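Local coordinates for protein bradyzoite surface antigen BSR4 (Toxoplasma gondii, PDB 2JKS) that is a bradyzoite-stage surface antigen of the SAG1-related (SRS) superfamily, with zinc ions bound in the crystal, at residues A[191-196]-A[262-267]. Sequence-based numbering, arbitrary orientation.
Sequences MSTEKN and TDLPEA. With ZN (zinc ion), chain E; ZN (zinc ion), chain C.
L264 reaches across to S192 and T193 and makes all the close contacts of this pairing. Q261, just ahead of T262, adds a hydrogen bond from NE2 to T193 O. The two methyl groups of L264 divide the work. CD1 lies 3.6 Å from T193 CA and also touches the backbone N of T193. CD2 sits 3.8 Å from S192 CA. The leucine therefore straddles the peptide link between the two residues and packs on main chain more than on side chains. Its CB points toward the turn, and with CG anti to the carbonyl carbon (chi1 -81°) both methyls meet the backbone there. The one side-chain approach is looser: T193 OG1 is 4.0 Å from L264 CD1, and the two side chains meet at a slant. The contact buries little surface, 142 Å² with both sides summed. V307 of strand 301-307 also touches L264.

S192-K195 form a type I beta turn. Its K195 N to S192 O bond is weak, and S192 N donates to K195 O at 3.0 Å. This turn joins strand 187-191 to strand 197-201, which belong to different sheets of the second SRS domain. Segment 262-267 likewise links strand 254-258 to strand 269-277 across the same two sheets. The contact thus packs two sheet-to-sheet connections of the domain against each other.

P265 follows and rests on V307. Beyond it, E266 turns to a zinc ion, with OE1 bound at 2.1 Å. A bend at chi2 (-62°) curls this side chain. OE2 accepts a hydrogen bond at 2.7 Å from water 1, itself a zinc ligand. On the other segment, E194 OE2 binds a separate zinc at 2.3 Å. The second protein ligands, H310 and H312 respectively, belong to the C-terminal histidine run, apparently a tag.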
loop_
_atom_site.group_PDB
_atom_site.type_symbol
_atom_site.label_atom_id
_atom_site.label_comp_id
_atom_site.label_asym_id
_atom_site.label_seq_id
_atom_site.Cartn_x
_atom_site.Cartn_y
_atom_site.Cartn_z
ATOM N N MET A 191 18.760 19.361 -0.519
ATOM C CA MET A 191 20.088 18.924 -0.100
ATOM C C MET A 191 20.949 20.171 0.043
ATOM O O MET A 191 20.761 21.186 -0.642
ATOM C CB MET A 191 20.729 17.935 -1.084
ATOM C CG MET A 191 19.908 16.621 -1.331
ATOM S SD MET A 191 20.684 15.522 -2.545
ATOM C CE MET A 191 22.104 14.893 -1.645
ATOM N N SER A 192 21.881 20.102 0.957
ATOM C CA SER A 192 22.742 21.269 1.271
ATOM C C SER A 192 23.858 20.687 2.115
ATOM O O SER A 192 23.893 19.467 2.370
ATOM C CB SER A 192 21.936 22.363 2.037
ATOM O OG SER A 192 21.374 21.851 3.269
ATOM N N THR A 193 24.793 21.530 2.527
ATOM C CA THR A 193 25.895 21.094 3.338
ATOM C C THR A 193 25.483 20.201 4.509
ATOM O O THR A 193 26.061 19.150 4.670
ATOM C CB THR A 193 26.736 22.318 3.859
ATOM O OG1 THR A 193 27.140 23.107 2.725
ATOM C CG2 THR A 193 28.011 21.859 4.516
ATOM N N GLU A 194 24.517 20.647 5.314
ATOM C CA GLU A 194 24.082 19.909 6.511
ATOM C C GLU A 194 23.193 18.709 6.198
ATOM O O GLU A 194 23.025 17.813 7.055
ATOM C CB GLU A 194 23.305 20.821 7.436
ATOM C CG GLU A 194 24.146 21.975 8.002
ATOM C CD GLU A 194 23.294 23.084 8.566
ATOM O OE1 GLU A 194 22.214 22.869 9.160
ATOM O OE2 GLU A 194 23.683 24.219 8.399
ATOM N N LYS A 195 22.601 18.732 5.000
ATOM C CA LYS A 195 21.689 17.664 4.579
ATOM C C LYS A 195 22.197 17.129 3.265
ATOM O O LYS A 195 21.578 17.369 2.261
ATOM C CB LYS A 195 20.260 18.192 4.319
ATOM C CG LYS A 195 19.829 19.335 5.128
ATOM C CD LYS A 195 18.951 18.864 6.185
ATOM C CE LYS A 195 17.526 18.563 5.597
ATOM N NZ LYS A 195 17.033 17.287 6.226
ATOM N N ASN A 196 23.343 16.452 3.281
ATOM C CA ASN A 196 24.067 16.132 2.061
ATOM C C ASN A 196 23.784 14.713 1.571
ATOM O O ASN A 196 24.447 14.236 0.671
ATOM C CB ASN A 196 25.573 16.344 2.266
ATOM C CG ASN A 196 26.141 15.381 3.301
ATOM O OD1 ASN A 196 25.503 15.166 4.300
ATOM N ND2 ASN A 196 27.302 14.773 3.031
ATOM N N THR A 262 32.118 19.154 1.038
ATOM C CA THR A 262 32.883 20.166 0.330
ATOM C C THR A 262 32.674 20.164 -1.196
ATOM O O THR A 262 33.267 20.984 -1.913
ATOM C CB THR A 262 34.407 20.027 0.625
ATOM O OG1 THR A 262 34.894 18.760 0.159
ATOM C CG2 THR A 262 34.676 20.152 2.153
ATOM N N ASP A 263 31.815 19.268 -1.679
ATOM C CA ASP A 263 31.629 19.052 -3.135
ATOM C C ASP A 263 30.255 19.510 -3.679
ATOM O O ASP A 263 29.905 19.179 -4.805
ATOM C CB ASP A 263 31.764 17.572 -3.451
ATOM C CG ASP A 263 33.203 17.073 -3.421
ATOM O OD1 ASP A 263 34.145 17.869 -3.409
ATOM O OD2 ASP A 263 33.389 15.850 -3.425
ATOM N N LEU A 264 29.494 20.215 -2.854
ATOM C CA LEU A 264 28.232 20.831 -3.232
ATOM C C LEU A 264 28.513 21.909 -4.281
ATOM O O LEU A 264 29.585 22.541 -4.253
ATOM C CB LEU A 264 27.526 21.396 -2.001
ATOM C CG LEU A 264 26.806 20.252 -1.303
ATOM C CD1 LEU A 264 27.238 20.034 0.146
ATOM C CD2 LEU A 264 25.286 20.297 -1.432
ATOM N N PRO A 265 27.572 22.090 -5.242
ATOM C CA PRO A 265 27.777 23.076 -6.320
ATOM C C PRO A 265 27.803 24.521 -5.780
ATOM O O PRO A 265 27.295 24.801 -4.690
ATOM C CB PRO A 265 26.551 22.854 -7.223
ATOM C CG PRO A 265 25.470 22.397 -6.266
ATOM C CD PRO A 265 26.247 21.443 -5.354
ATOM N N GLU A 266 28.374 25.421 -6.575
ATOM C CA GLU A 266 28.529 26.816 -6.195
ATOM C C GLU A 266 27.285 27.604 -6.480
ATOM O O GLU A 266 27.195 28.741 -6.056
ATOM C CB GLU A 266 29.704 27.464 -6.942
ATOM C CG GLU A 266 31.059 26.952 -6.542
ATOM C CD GLU A 266 31.321 27.240 -5.084
ATOM O OE1 GLU A 266 31.006 28.361 -4.631
ATOM O OE2 GLU A 266 31.787 26.335 -4.408
ATOM N N ALA A 267 26.315 26.989 -7.173
ATOM C CA ALA A 267 25.015 27.566 -7.410
ATOM C C ALA A 267 23.955 26.485 -7.203
ATOM O O ALA A 267 24.273 25.301 -7.309
ATOM C CB ALA A 267 24.936 28.150 -8.816
HETATM ZN ZN ZN E . 25.793 24.930 8.958
HETATM ZN ZN ZN C . 30.956 28.820 -2.602
HETATM O O HOH W 1 30.794 26.665 -1.943
HETATM O O HOH W 2 31.417 30.434 -3.250
#